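Probable branched-chain-amino-acid aminotransferase (Thermotoga maritima MSB8, PDB 3CSW) probably catalyses the pyridoxal-phosphate-dependent transfer of the amino group between leucine, isoleucine or valine and 2-oxoglutarate in branched-chain amino acid biosynthesis. Local coordinates at residues 45-51 with 94-100; 36-42 with 100-105; 211-217 with 266-271; 81-85 with 110-114. All coordinates share one frame; numbering follows the deposited sequence. Where two conformers were deposited one is given.

Interaction 1. Residues 45-51 with 94-100; sequences TLRTYSR and QEVRIKV
Glu-95 meets the turn after strand 45-49 because its chain folds back on itself: CG lies beside the backbone N (chi1 -54°), and a second bend at chi2 (-65°) carries the carboxylate over to residues 48-51. Thr-48 holds OG1 between its backbone N and carbonyl carbon, chi1 59°, which aims the hydroxyl at the same group. Thr-48 OG1 donates to Glu-95 OE1 over 2.6 Å, arriving on the anti side and out of the carboxylate plane, while accepting from Val-96 N at 3.0 Å. Arg-51 N reaches Glu-95 OE1 on the syn side, from the opposite face, at 2.9 Å. Ser-50 N uses the syn lone pair of Glu-95 OE2 (2.8 Å). With an alanine here the amides of Ser-50 and Arg-51 would probably lose their acceptor, and the Thr-48 hydroxyl would be set free to turn.

Beyond this turn the segments are neighbouring antiparallel strands in the six-stranded sheet of the small domain of the class-IV fold. Leu-46 and Ile-98 form a hydrogen-bonded pair, with Leu-46 N to Ile-98 O at 2.7 Å. Their side chains face helix 78-89; there Leu-46 CD1 touches Val-100 CG2 at 3.8 Å, and Thr-48 CG2 presses tightly on Val-96 CG2 at 3.5 Å. On the face bearing Thr-45, Arg-47 and Lys-99, the guanidinium of Arg-47 grips Thr-48 O side-on with NE and NH2, the oxygen lying in the guanidinium plane, and has one face against Tyr-49 CE1. Thr-45, at the other end of the segment, lies close to the bound pyridoxal phosphate.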
loop_
_atom_site.group_PDB
_atom_site.type_symbol
_atom_site.label_atom_id
_atom_site.label_comp_id
_atom_site.label_asym_id
_atom_site.label_seq_id
_atom_site.Cartn_x
_atom_site.Cartn_y
_atom_site.Cartn_z
ATOM N N THR A 45 4.858 29.854 7.358
ATOM C CA THR A 45 3.886 30.946 7.456
ATOM C C THR A 45 3.742 31.331 8.925
ATOM O O THR A 45 3.707 30.469 9.787
ATOM C CB THR A 45 2.497 30.580 6.865
ATOM O OG1 THR A 45 1.885 29.526 7.626
ATOM C CG2 THR A 45 2.620 30.165 5.391
ATOM N N LEU A 46 3.698 32.633 9.206
ATOM C CA LEU A 46 3.540 33.128 10.565
ATOM C C LEU A 46 2.442 34.166 10.574
ATOM O O LEU A 46 2.054 34.674 9.524
ATOM C CB LEU A 46 4.834 33.772 11.107
ATOM C CG LEU A 46 6.142 32.960 11.180
ATOM C CD1 LEU A 46 6.875 33.000 9.836
ATOM C CD2 LEU A 46 7.027 33.480 12.299
ATOM N N ARG A 47 1.910 34.446 11.761
ATOM C CA ARG A 47 1.039 35.603 11.970
ATOM C C ARG A 47 1.534 36.359 13.188
ATOM O O ARG A 47 2.364 35.862 13.929
ATOM C CB ARG A 47 -0.418 35.197 12.161
ATOM C CG ARG A 47 -0.721 34.468 13.462
ATOM C CD ARG A 47 -2.196 34.573 13.803
ATOM N NE ARG A 47 -2.475 35.902 14.308
ATOM C CZ ARG A 47 -3.687 36.368 14.575
ATOM N NH1 ARG A 47 -4.773 35.627 14.361
ATOM N NH2 ARG A 47 -3.805 37.592 15.066
ATOM N N THR A 48 1.019 37.568 13.387
ATOM C CA THR A 48 1.345 38.356 14.553
ATOM C C THR A 48 0.149 38.444 15.496
ATOM O O THR A 48 -0.994 38.280 15.081
ATOM C CB THR A 48 1.724 39.799 14.175
ATOM O OG1 THR A 48 0.621 40.396 13.483
ATOM C CG2 THR A 48 2.976 39.831 13.275
ATOM N N TYR A 49 0.466 38.654 16.774
ATOM C CA TYR A 49 -0.486 39.098 17.799
ATOM C C TYR A 49 0.126 40.387 18.343
ATOM O O TYR A 49 1.310 40.420 18.694
ATOM C CB TYR A 49 -0.686 38.070 18.903
ATOM C CG TYR A 49 -1.420 36.821 18.448
ATOM C CD1 TYR A 49 -2.804 36.820 18.240
ATOM C CD2 TYR A 49 -0.733 35.629 18.239
ATOM C CE1 TYR A 49 -3.483 35.649 17.826
ATOM C CE2 TYR A 49 -1.396 34.462 17.823
ATOM C CZ TYR A 49 -2.758 34.478 17.609
ATOM O OH TYR A 49 -3.368 33.312 17.205
ATOM N N SER A 50 -0.664 41.457 18.347
ATOM C CA SER A 50 -0.179 42.797 18.703
ATOM C C SER A 50 1.025 43.189 17.872
ATOM O O SER A 50 1.931 43.874 18.363
ATOM C CB SER A 50 0.164 42.898 20.192
ATOM O OG SER A 50 -0.989 42.669 20.983
ATOM N N ARG A 51 1.038 42.739 16.617
ATOM C CA ARG A 51 2.095 43.077 15.679
ATOM C C ARG A 51 3.441 42.436 16.044
ATOM O O ARG A 51 4.470 42.748 15.424
ATOM C CB ARG A 51 2.191 44.609 15.534
ATOM C CG ARG A 51 0.802 45.245 15.245
ATOM C CD ARG A 51 0.742 46.753 15.394
ATOM N NE ARG A 51 1.761 47.427 14.594
ATOM C CZ ARG A 51 2.848 48.024 15.087
ATOM N NH1 ARG A 51 3.102 48.046 16.397
ATOM N NH2 ARG A 51 3.700 48.611 14.254
ATOM N N GLN A 94 -1.870 47.022 12.023
ATOM C CA GLN A 94 -2.772 45.904 11.811
ATOM C C GLN A 94 -1.970 44.612 11.915
ATOM O O GLN A 94 -0.761 44.623 11.692
ATOM C CB GLN A 94 -3.308 46.057 10.391
ATOM C CG GLN A 94 -4.339 45.079 9.945
ATOM C CD GLN A 94 -4.811 45.383 8.541
ATOM O OE1 GLN A 94 -4.338 46.347 7.908
ATOM N NE2 GLN A 94 -5.749 44.571 8.038
ATOM N N GLU A 95 -2.627 43.505 12.236
ATOM C CA GLU A 95 -1.945 42.201 12.246
ATOM C C GLU A 95 -1.536 41.798 10.820
ATOM O O GLU A 95 -2.255 42.110 9.849
ATOM C CB GLU A 95 -2.828 41.101 12.846
ATOM C CG GLU A 95 -3.398 41.375 14.257
ATOM C CD GLU A 95 -2.356 41.469 15.363
ATOM O OE1 GLU A 95 -1.148 41.541 15.067
ATOM O OE2 GLU A 95 -2.757 41.500 16.545
ATOM N N VAL A 96 -0.382 41.128 10.698
ATOM C CA VAL A 96 0.100 40.645 9.410
ATOM C C VAL A 96 0.205 39.113 9.331
ATOM O O VAL A 96 0.401 38.426 10.337
ATOM C CB VAL A 96 1.479 41.293 9.011
ATOM C CG1 VAL A 96 1.345 42.793 8.906
ATOM C CG2 VAL A 96 2.569 40.966 10.001
ATOM N N ARG A 97 0.011 38.602 8.112
ATOM C CA ARG A 97 0.386 37.249 7.732
ATOM C C ARG A 97 1.780 37.390 7.152
ATOM O O ARG A 97 2.050 38.349 6.450
ATOM C CB ARG A 97 -0.554 36.701 6.659
ATOM C CG ARG A 97 -0.118 35.352 6.061
ATOM C CD ARG A 97 -1.002 34.903 4.876
ATOM N NE ARG A 97 -2.337 34.452 5.299
ATOM C CZ ARG A 97 -3.421 35.228 5.438
ATOM N NH1 ARG A 97 -3.380 36.548 5.201
ATOM N NH2 ARG A 97 -4.572 34.669 5.828
ATOM N N ILE A 98 2.664 36.442 7.444
ATOM C CA ILE A 98 4.046 36.490 6.957
ATOM C C ILE A 98 4.406 35.131 6.357
ATOM O O ILE A 98 4.245 34.121 7.021
ATOM C CB ILE A 98 5.059 36.795 8.106
ATOM C CG1 ILE A 98 4.630 38.023 8.944
ATOM C CG2 ILE A 98 6.444 36.995 7.525
ATOM C CD1 ILE A 98 5.331 38.139 10.297
ATOM N N LYS A 99 4.873 35.116 5.108
ATOM C CA LYS A 99 5.358 33.901 4.445
ATOM C C LYS A 99 6.860 34.041 4.307
ATOM O O LYS A 99 7.332 35.106 3.930
ATOM C CB LYS A 99 4.756 33.730 3.049
ATOM C CG LYS A 99 3.243 33.655 2.998
ATOM C CD LYS A 99 2.716 33.896 1.567
ATOM C CE LYS A 99 1.382 34.696 1.562
ATOM N NZ LYS A 99 1.151 35.433 0.278
ATOM N N VAL A 100 7.600 32.976 4.628
ATOM C CA VAL A 100 9.058 32.960 4.516
ATOM C C VAL A 100 9.482 31.818 3.589
ATOM O O VAL A 100 9.158 30.659 3.845
ATOM C CB VAL A 100 9.757 32.802 5.891
ATOM C CG1 VAL A 100 11.284 32.982 5.719
ATOM C CG2 VAL A 100 9.197 33.819 6.887
#

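Interaction 2. Residues 36-42 with 100-105; sequences KSLQGAV and VYLFPD
Two backbone bonds join Val-42 to Leu-102. Leu-102 N reaches Val-42 O at 2.7 Å in a nearly straight bond (173°), whereas the return bond from Val-42 N to Leu-102 O is weak. The pair is antiparallel and hydrogen-bonded, and its side chains face helix 56-68.

Van der Waals packing takes over where the strands give way to loop. Ala-41 CB nestles against Leu-102 O at 3.5 Å and CE1 of the Phe-103 ring at 3.8 Å, and Ser-37 CB meets CD1 and CE1 of the same ring obliquely. With its CG anti to the backbone N (chi1 -176°) and a bend at chi2 (66°), Lys-36 runs antiparallel alongside the Pro-104 ring, CG to CG 3.6 Å.

The contact lies where helix 31-37 passes into strand 42-49, beside the end of strand 96-102 in the antiparallel sheet. A type I turn from Ser-37 to Gly-40 makes the passage; at the backbone angles of Gly-40 a beta carbon would collide with the preceding carbonyl oxygen.

Across the two segments the polar side-chain contact is a long salt bridge, 4.0 Å from Lys-36 NZ to OD2 of the poorly ordered Asp-105. Within its own segment Lys-36 NZ bonds Gln-39 OE1 from above its carbonyl plane, at 3.1 Å. Asp-105 OD1 pairs with Arg-157 of the second subunit, whose Glu-35 is hydrogen-bonded to the Tyr-101 hydroxyl, placing this contact at the subunit interface.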
loop_
_atom_site.group_PDB
_atom_site.type_symbol
_atom_site.label_atom_id
_atom_site.label_comp_id
_atom_site.label_asym_id
_atom_site.label_seq_id
_atom_site.Cartn_x
_atom_site.Cartn_y
_atom_site.Cartn_z
ATOM N N LYS A 36 15.495 27.331 -11.150
ATOM C CA LYS A 36 15.695 26.385 -10.066
ATOM C C LYS A 36 14.564 26.378 -9.027
ATOM O O LYS A 36 14.243 25.335 -8.458
ATOM C CB LYS A 36 17.033 26.695 -9.380
ATOM C CG LYS A 36 17.436 25.731 -8.266
ATOM C CD LYS A 36 17.709 24.335 -8.797
ATOM C CE LYS A 36 17.999 23.339 -7.675
ATOM N NZ LYS A 36 18.250 21.967 -8.232
ATOM N N SER A 37 13.966 27.540 -8.791
ATOM C CA SER A 37 12.870 27.693 -7.841
ATOM C C SER A 37 11.587 26.991 -8.295
ATOM O O SER A 37 10.674 26.819 -7.504
ATOM C CB SER A 37 12.595 29.190 -7.565
ATOM O OG SER A 37 11.971 29.842 -8.680
ATOM N N LEU A 38 11.518 26.614 -9.567
ATOM C CA LEU A 38 10.395 25.853 -10.120
ATOM C C LEU A 38 10.347 24.451 -9.524
ATOM O O LEU A 38 9.310 23.813 -9.541
ATOM C CB LEU A 38 10.465 25.790 -11.654
ATOM C CG LEU A 38 10.409 27.124 -12.421
ATOM C CD1 LEU A 38 10.414 26.880 -13.941
ATOM C CD2 LEU A 38 9.204 27.958 -12.023
ATOM N N GLN A 39 11.474 23.993 -8.981
ATOM C CA GLN A 39 11.543 22.741 -8.226
ATOM C C GLN A 39 10.980 22.855 -6.805
ATOM O O GLN A 39 10.846 21.838 -6.117
ATOM C CB GLN A 39 12.991 22.231 -8.161
ATOM C CG GLN A 39 13.568 21.972 -9.553
ATOM C CD GLN A 39 14.951 21.323 -9.555
ATOM O OE1 GLN A 39 15.868 21.844 -10.168
ATOM N NE2 GLN A 39 15.091 20.173 -8.893
ATOM N N GLY A 40 10.699 24.088 -6.363
ATOM C CA GLY A 40 10.109 24.350 -5.068
ATOM C C GLY A 40 11.010 25.121 -4.105
ATOM O O GLY A 40 12.223 25.022 -4.164
ATOM N N ALA A 41 10.390 25.911 -3.233
ATOM C CA ALA A 41 11.075 26.556 -2.123
ATOM C C ALA A 41 10.538 25.983 -0.818
ATOM O O ALA A 41 9.343 25.706 -0.711
ATOM C CB ALA A 41 10.845 28.063 -2.154
ATOM N N VAL A 42 11.421 25.791 0.163
ATOM C CA VAL A 42 11.045 25.409 1.519
ATOM C C VAL A 42 10.386 26.633 2.139
ATOM O O VAL A 42 10.828 27.753 1.872
ATOM C CB VAL A 42 12.298 24.981 2.329
ATOM C CG1 VAL A 42 12.041 25.044 3.824
ATOM C CG2 VAL A 42 12.760 23.580 1.890
ATOM N N VAL A 100 7.600 32.976 4.628
ATOM C CA VAL A 100 9.058 32.960 4.516
ATOM C C VAL A 100 9.482 31.818 3.589
ATOM O O VAL A 100 9.158 30.659 3.845
ATOM C CB VAL A 100 9.757 32.802 5.891
ATOM C CG1 VAL A 100 11.284 32.982 5.719
ATOM C CG2 VAL A 100 9.197 33.819 6.887
ATOM N N TYR A 101 10.186 32.157 2.508
ATOM C CA TYR A 101 10.628 31.179 1.531
ATOM C C TYR A 101 12.130 31.042 1.551
ATOM O O TYR A 101 12.840 32.046 1.531
ATOM C CB TYR A 101 10.214 31.603 0.130
ATOM C CG TYR A 101 8.720 31.735 -0.101
ATOM C CD1 TYR A 101 7.932 30.631 -0.363
ATOM C CD2 TYR A 101 8.110 32.986 -0.124
ATOM C CE1 TYR A 101 6.564 30.767 -0.611
ATOM C CE2 TYR A 101 6.755 33.132 -0.357
ATOM C CZ TYR A 101 5.990 32.023 -0.606
ATOM O OH TYR A 101 4.656 32.186 -0.845
ATOM N N LEU A 102 12.614 29.806 1.552
ATOM C CA LEU A 102 14.038 29.546 1.495
ATOM C C LEU A 102 14.322 28.868 0.154
ATOM O O LEU A 102 13.692 27.866 -0.192
ATOM C CB LEU A 102 14.448 28.691 2.687
ATOM C CG LEU A 102 15.907 28.254 2.798
ATOM C CD1 LEU A 102 16.840 29.454 2.988
ATOM C CD2 LEU A 102 16.033 27.247 3.943
ATOM N N PHE A 103 15.250 29.435 -0.608
ATOM C CA PHE A 103 15.494 28.996 -1.981
ATOM C C PHE A 103 16.649 28.030 -2.145
ATOM O O PHE A 103 17.674 28.152 -1.463
ATOM C CB PHE A 103 15.635 30.190 -2.939
ATOM C CG PHE A 103 14.349 30.920 -3.147
ATOM C CD1 PHE A 103 13.354 30.373 -3.936
ATOM C CD2 PHE A 103 14.103 32.117 -2.501
ATOM C CE1 PHE A 103 12.150 31.022 -4.094
ATOM C CE2 PHE A 103 12.906 32.769 -2.662
ATOM C CZ PHE A 103 11.924 32.220 -3.456
ATOM N N PRO A 104 16.475 27.083 -3.105
ATOM C CA PRO A 104 17.346 25.929 -3.337
ATOM C C PRO A 104 18.738 26.317 -3.773
ATOM O O PRO A 104 18.898 27.163 -4.669
ATOM C CB PRO A 104 16.645 25.151 -4.465
ATOM C CG PRO A 104 15.679 26.106 -5.098
ATOM C CD PRO A 104 15.356 27.140 -4.080
ATOM N N ASP A 105 19.722 25.698 -3.113
ATOM C CA ASP A 105 21.136 25.868 -3.413
ATOM C C ASP A 105 21.638 27.243 -2.950
ATOM O O ASP A 105 22.552 27.320 -2.127
ATOM C CB ASP A 105 21.429 25.597 -4.906
ATOM C CG ASP A 105 20.961 24.196 -5.367
ATOM O OD1 ASP A 105 20.203 23.518 -4.634
ATOM O OD2 ASP A 105 21.350 23.773 -6.483
#

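Interaction 3. Residues 211-217 with 266-271; sequences LAKSLEI and TLMENF
A single methyl group, CD2 of Leu-267, takes contacts from four residues of segment 211-217, and no hydrogen bond crosses between the two segments. Leu-267 CD2 sits 3.9 Å from Leu-211 CD2 and as far from Ile-217 CD1, with Ala-212 CA and Leu-215 CD1 also against it. The two leucines, Leu-211 and Leu-267, lie side by side, pointing opposite ways. Leu-211 swings CG away from its own amide nitrogen (chi1 173°) and so extends over the facing helix: CD2 approaches Leu-267 O at 3.4 Å and the backbone of Phe-271, while CD1 packs on Asn-270 CB at 3.9 Å. Leu-215 CD1 meets Thr-266 CG2 at the margin.

The amide of Asn-270 is turned back on its own helix, ND2 donating to Thr-266 O at 2.8 Å; the backbone N of Asn-270 reaches that oxygen from the opposite face. Helix 203-214 closes in a Schellman motif, with Glu-216 at positive phi and Ile-217 N bonded to Ala-212 O, and this reversal brings Ile-217 back onto Leu-267. Leu-190 of strand 189-193 touches Ala-212, Ile-217 and Leu-267 alike. With the Asn-270 amide and the Ser-214 hydroxyl bonded within their own segments, the packing of helix 203-214 on helix 262-276 here rests on aliphatic branches.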
loop_
_atom_site.group_PDB
_atom_site.type_symbol
_atom_site.label_atom_id
_atom_site.label_comp_id
_atom_site.label_asym_id
_atom_site.label_seq_id
_atom_site.Cartn_x
_atom_site.Cartn_y
_atom_site.Cartn_z
ATOM N N LEU A 211 -3.303 23.330 25.429
ATOM C CA LEU A 211 -4.462 24.030 25.980
ATOM C C LEU A 211 -5.496 23.031 26.474
ATOM O O LEU A 211 -6.067 23.204 27.559
ATOM C CB LEU A 211 -5.099 24.957 24.943
ATOM C CG LEU A 211 -6.413 25.649 25.308
ATOM C CD1 LEU A 211 -6.237 26.577 26.494
ATOM C CD2 LEU A 211 -6.936 26.401 24.106
ATOM N N ALA A 212 -5.770 21.995 25.689
ATOM C CA ALA A 212 -6.766 20.990 26.105
ATOM C C ALA A 212 -6.357 20.379 27.451
ATOM O O ALA A 212 -7.173 20.274 28.370
ATOM C CB ALA A 212 -6.962 19.918 25.038
ATOM N N LYS A 213 -5.078 20.035 27.580
ATOM C CA LYS A 213 -4.546 19.474 28.822
ATOM C C LYS A 213 -4.648 20.433 30.012
ATOM O O LYS A 213 -4.997 20.022 31.104
ATOM C CB LYS A 213 -3.110 19.001 28.616
ATOM C CG LYS A 213 -3.046 17.786 27.694
ATOM C CD LYS A 213 -1.638 17.386 27.382
ATOM C CE LYS A 213 -1.596 16.182 26.470
ATOM N NZ LYS A 213 -0.230 16.069 25.888
ATOM N N SER A 214 -4.381 21.714 29.782
ATOM C CA SER A 214 -4.475 22.713 30.824
ATOM C C SER A 214 -5.929 22.841 31.290
ATOM O O SER A 214 -6.180 23.139 32.459
ATOM C CB SER A 214 -3.943 24.066 30.354
ATOM O OG SER A 214 -4.908 24.768 29.584
ATOM N N LEU A 215 -6.881 22.595 30.388
ATOM C CA LEU A 215 -8.300 22.629 30.737
ATOM C C LEU A 215 -8.842 21.272 31.225
ATOM O O LEU A 215 -10.032 21.128 31.438
ATOM C CB LEU A 215 -9.121 23.146 29.561
ATOM C CG LEU A 215 -8.824 24.574 29.086
ATOM C CD1 LEU A 215 -9.564 24.831 27.782
ATOM C CD2 LEU A 215 -9.224 25.601 30.150
ATOM N N GLU A 216 -7.963 20.292 31.437
ATOM C CA GLU A 216 -8.360 18.949 31.881
ATOM C C GLU A 216 -9.310 18.225 30.900
ATOM O O GLU A 216 -10.112 17.375 31.299
ATOM C CB GLU A 216 -8.905 18.993 33.327
ATOM C CG GLU A 216 -7.866 19.513 34.372
ATOM N N ILE A 217 -9.191 18.553 29.613
ATOM C CA ILE A 217 -9.883 17.834 28.536
ATOM C C ILE A 217 -8.976 16.649 28.159
ATOM O O ILE A 217 -7.802 16.846 27.881
ATOM C CB ILE A 217 -10.114 18.748 27.304
ATOM C CG1 ILE A 217 -10.987 19.956 27.708
ATOM C CG2 ILE A 217 -10.749 17.957 26.137
ATOM C CD1 ILE A 217 -11.049 21.088 26.661
ATOM N N THR A 266 -14.928 26.150 24.087
ATOM C CA THR A 266 -13.998 26.458 25.160
ATOM C C THR A 266 -12.586 26.640 24.637
ATOM O O THR A 266 -11.862 27.545 25.071
ATOM C CB THR A 266 -13.913 25.346 26.193
ATOM O OG1 THR A 266 -15.220 24.851 26.458
ATOM C CG2 THR A 266 -13.314 25.883 27.493
ATOM N N LEU A 267 -12.177 25.757 23.732
ATOM C CA LEU A 267 -10.829 25.821 23.180
ATOM C C LEU A 267 -10.640 27.118 22.395
ATOM O O LEU A 267 -9.606 27.781 22.550
ATOM C CB LEU A 267 -10.493 24.583 22.324
ATOM C CG LEU A 267 -10.391 23.256 23.095
ATOM C CD1 LEU A 267 -10.431 22.040 22.161
ATOM C CD2 LEU A 267 -9.151 23.201 24.010
HETATM N N MSE A 268 -11.627 27.517 21.595
HETATM C CA MSE A 268 -11.416 28.711 20.767
HETATM C C MSE A 268 -11.518 30.015 21.564
HETATM O O MSE A 268 -10.850 30.976 21.234
HETATM C CB MSE A 268 -12.248 28.704 19.462
HETATM C CG MSE A 268 -13.683 28.999 19.542
HETATM SE SE MSE A 268 -14.553 28.893 17.775
HETATM C CE MSE A 268 -13.736 30.331 16.938
ATOM N N GLU A 269 -12.292 30.043 22.643
ATOM C CA GLU A 269 -12.322 31.238 23.465
ATOM C C GLU A 269 -11.041 31.361 24.311
ATOM O O GLU A 269 -10.548 32.467 24.527
ATOM C CB GLU A 269 -13.616 31.337 24.288
ATOM C CG GLU A 269 -13.795 30.320 25.405
ATOM C CD GLU A 269 -15.240 30.282 25.978
ATOM O OE1 GLU A 269 -16.195 30.649 25.239
ATOM O OE2 GLU A 269 -15.415 29.854 27.156
ATOM N N ASN A 270 -10.479 30.226 24.731
ATOM C CA ASN A 270 -9.261 30.211 25.547
ATOM C C ASN A 270 -7.949 30.212 24.777
ATOM O O ASN A 270 -6.884 30.390 25.373
ATOM C CB ASN A 270 -9.309 29.008 26.492
ATOM C CG ASN A 270 -10.299 29.217 27.641
ATOM O OD1 ASN A 270 -10.026 30.001 28.531
ATOM N ND2 ASN A 270 -11.442 28.531 27.615
ATOM N N PHE A 271 -8.020 30.021 23.453
ATOM C CA PHE A 271 -6.818 29.865 22.619
ATOM C C PHE A 271 -5.865 31.062 22.701
ATOM O O PHE A 271 -4.707 30.922 23.103
ATOM C CB PHE A 271 -7.188 29.575 21.146
ATOM C CG PHE A 271 -5.992 29.371 20.255
ATOM C CD1 PHE A 271 -5.310 28.160 20.251
ATOM C CD2 PHE A 271 -5.516 30.398 19.459
ATOM C CE1 PHE A 271 -4.190 27.982 19.462
ATOM C CE2 PHE A 271 -4.393 30.212 18.661
ATOM C CZ PHE A 271 -3.734 29.015 18.663
#

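Interaction 4. Residues 81-85 with 110-114; sequences FTKVL and LFVFS
Val-84 sets a methyl squarely over the ring of Phe-111: CG1 lies 3.7 Å from the ring centroid and only 9° off the normal, a CH-pi contact. The trans placement of that branch, with CG1 opposite the backbone N at chi1 179°, is what lowers it onto the face. Two other side chains come in at the ring's edge. Leu-85 CD2 approaches Phe-111 CE2 at 3.8 Å, its side chain crossing at about a right angle, and Phe-81 CD1 meets the same CE2 at 3.8 Å. The Phe-81 and Phe-111 rings are oblique, their planes at 41°. Within the helix, Phe-81 carries Leu-85 CD1 over one face, toward the rim. Phe-113, with a first torsion like that of Phe-111, reaches the backbone instead, CZ standing 3.5 Å from Val-84 O and CE2 3.5 Å from Leu-85 O. Replacing Phe-111 by alanine would probably open a gap beneath Val-84 CG1 and leave Leu-85 and Phe-81 without the ring edge they rest on. Leu-76 and Val-100 also touch Phe-111, and Phe-21 touches both Val-84 and Phe-113. This is the hydrophobic core between helix 78-89 and one face of the antiparallel sheet of the small domain of class-IV aminotransferases.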
loop_
_atom_site.group_PDB
_atom_site.type_symbol
_atom_site.label_atom_id
_atom_site.label_comp_id
_atom_site.label_asym_id
_atom_site.label_seq_id
_atom_site.Cartn_x
_atom_site.Cartn_y
_atom_site.Cartn_z
ATOM N N PHE A 81 16.503 36.527 11.599
ATOM C CA PHE A 81 15.127 36.122 11.259
ATOM C C PHE A 81 14.155 36.987 12.064
ATOM O O PHE A 81 13.285 37.644 11.484
ATOM C CB PHE A 81 14.981 34.627 11.584
ATOM C CG PHE A 81 13.617 34.022 11.300
ATOM C CD1 PHE A 81 13.186 33.812 10.004
ATOM C CD2 PHE A 81 12.814 33.563 12.348
ATOM C CE1 PHE A 81 11.957 33.212 9.749
ATOM C CE2 PHE A 81 11.595 32.964 12.101
ATOM C CZ PHE A 81 11.164 32.782 10.806
ATOM N N THR A 82 14.339 37.025 13.385
ATOM C CA THR A 82 13.453 37.799 14.248
ATOM C C THR A 82 13.545 39.292 13.927
ATOM O O THR A 82 12.550 40.017 14.003
ATOM C CB THR A 82 13.736 37.581 15.759
ATOM O OG1 THR A 82 15.014 38.127 16.124
ATOM C CG2 THR A 82 13.715 36.127 16.093
ATOM N N LYS A 83 14.735 39.752 13.547
ATOM C CA LYS A 83 14.928 41.167 13.239
ATOM C C LYS A 83 14.123 41.597 12.019
ATOM O O LYS A 83 13.454 42.631 12.061
ATOM C CB LYS A 83 16.419 41.498 13.067
ATOM C CG LYS A 83 17.184 41.545 14.401
ATOM C CD LYS A 83 18.682 41.927 14.234
ATOM C CE LYS A 83 19.406 41.987 15.609
ATOM N NZ LYS A 83 20.662 42.803 15.615
ATOM N N VAL A 84 14.178 40.806 10.941
ATOM C CA VAL A 84 13.393 41.101 9.734
ATOM C C VAL A 84 11.886 40.958 10.009
ATOM O O VAL A 84 11.083 41.769 9.542
ATOM C CB VAL A 84 13.788 40.195 8.528
ATOM C CG1 VAL A 84 12.933 40.529 7.304
ATOM C CG2 VAL A 84 15.291 40.347 8.190
ATOM N N LEU A 85 11.505 39.926 10.758
ATOM C CA LEU A 85 10.087 39.700 11.072
ATOM C C LEU A 85 9.501 40.909 11.791
ATOM O O LEU A 85 8.431 41.389 11.411
ATOM C CB LEU A 85 9.886 38.458 11.950
ATOM C CG LEU A 85 10.117 37.059 11.382
ATOM C CD1 LEU A 85 9.901 36.003 12.497
ATOM C CD2 LEU A 85 9.201 36.814 10.199
ATOM N N LEU A 110 13.236 34.955 1.311
ATOM C CA LEU A 110 12.264 35.975 0.920
ATOM C C LEU A 110 11.146 36.006 1.939
ATOM O O LEU A 110 10.542 34.972 2.218
ATOM C CB LEU A 110 11.674 35.677 -0.459
ATOM C CG LEU A 110 10.459 36.481 -0.952
ATOM C CD1 LEU A 110 10.848 37.904 -1.245
ATOM C CD2 LEU A 110 9.877 35.812 -2.192
ATOM N N PHE A 111 10.868 37.192 2.486
ATOM C CA PHE A 111 9.753 37.373 3.422
ATOM C C PHE A 111 8.672 38.148 2.690
ATOM O O PHE A 111 8.992 39.084 1.951
ATOM C CB PHE A 111 10.168 38.183 4.640
ATOM C CG PHE A 111 11.245 37.553 5.498
ATOM C CD1 PHE A 111 12.578 37.559 5.094
ATOM C CD2 PHE A 111 10.937 37.052 6.762
ATOM C CE1 PHE A 111 13.587 37.038 5.919
ATOM C CE2 PHE A 111 11.943 36.534 7.591
ATOM C CZ PHE A 111 13.263 36.521 7.164
ATOM N N VAL A 112 7.413 37.765 2.877
ATOM C CA VAL A 112 6.287 38.483 2.281
ATOM C C VAL A 112 5.349 38.855 3.429
ATOM O O VAL A 112 4.896 37.983 4.166
ATOM C CB VAL A 112 5.526 37.643 1.207
ATOM C CG1 VAL A 112 4.479 38.492 0.501
ATOM C CG2 VAL A 112 6.479 37.048 0.188
ATOM N N PHE A 113 5.094 40.153 3.599
ATOM C CA PHE A 113 4.198 40.649 4.651
ATOM C C PHE A 113 2.922 41.209 4.038
ATOM O O PHE A 113 3.001 42.020 3.132
ATOM C CB PHE A 113 4.869 41.764 5.441
ATOM C CG PHE A 113 6.136 41.356 6.150
ATOM C CD1 PHE A 113 7.352 41.368 5.487
ATOM C CD2 PHE A 113 6.120 41.039 7.503
ATOM C CE1 PHE A 113 8.519 41.038 6.142
ATOM C CE2 PHE A 113 7.293 40.696 8.168
ATOM C CZ PHE A 113 8.495 40.696 7.486
ATOM N N SER A 114 1.762 40.774 4.522
ATOM C CA SER A 114 0.479 41.301 4.050
ATOM C C SER A 114 -0.538 41.358 5.179
ATOM O O SER A 114 -0.436 40.620 6.146
ATOM C CB SER A 114 -0.075 40.471 2.886
ATOM O OG SER A 114 -0.376 39.147 3.268
#

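How the interactions relate
Interactions 1, 2 and 4 build one sheet and its coverings, whereas interaction 3 lies in another part of the chain, reached from interaction 1 where the Tyr-49 hydroxyl packs on Phe-271. Strand 96-102 takes part in interactions 1 and 2, which share Val-100 and pair it with 42-49, and borders 109-115, the strand of interaction 4, through bonds such as Arg-97 N to Ser-114 O. Interaction 4 is buried and apolar, interaction 2 largely buried; both touch the second subunit, interaction 2 far more extensively. Interaction 1 grades from inner aliphatic packing to a polar, carboxylate-held turn. Interaction 3, partly buried and touched by no other subunit, relies on aliphatic contacts between helices.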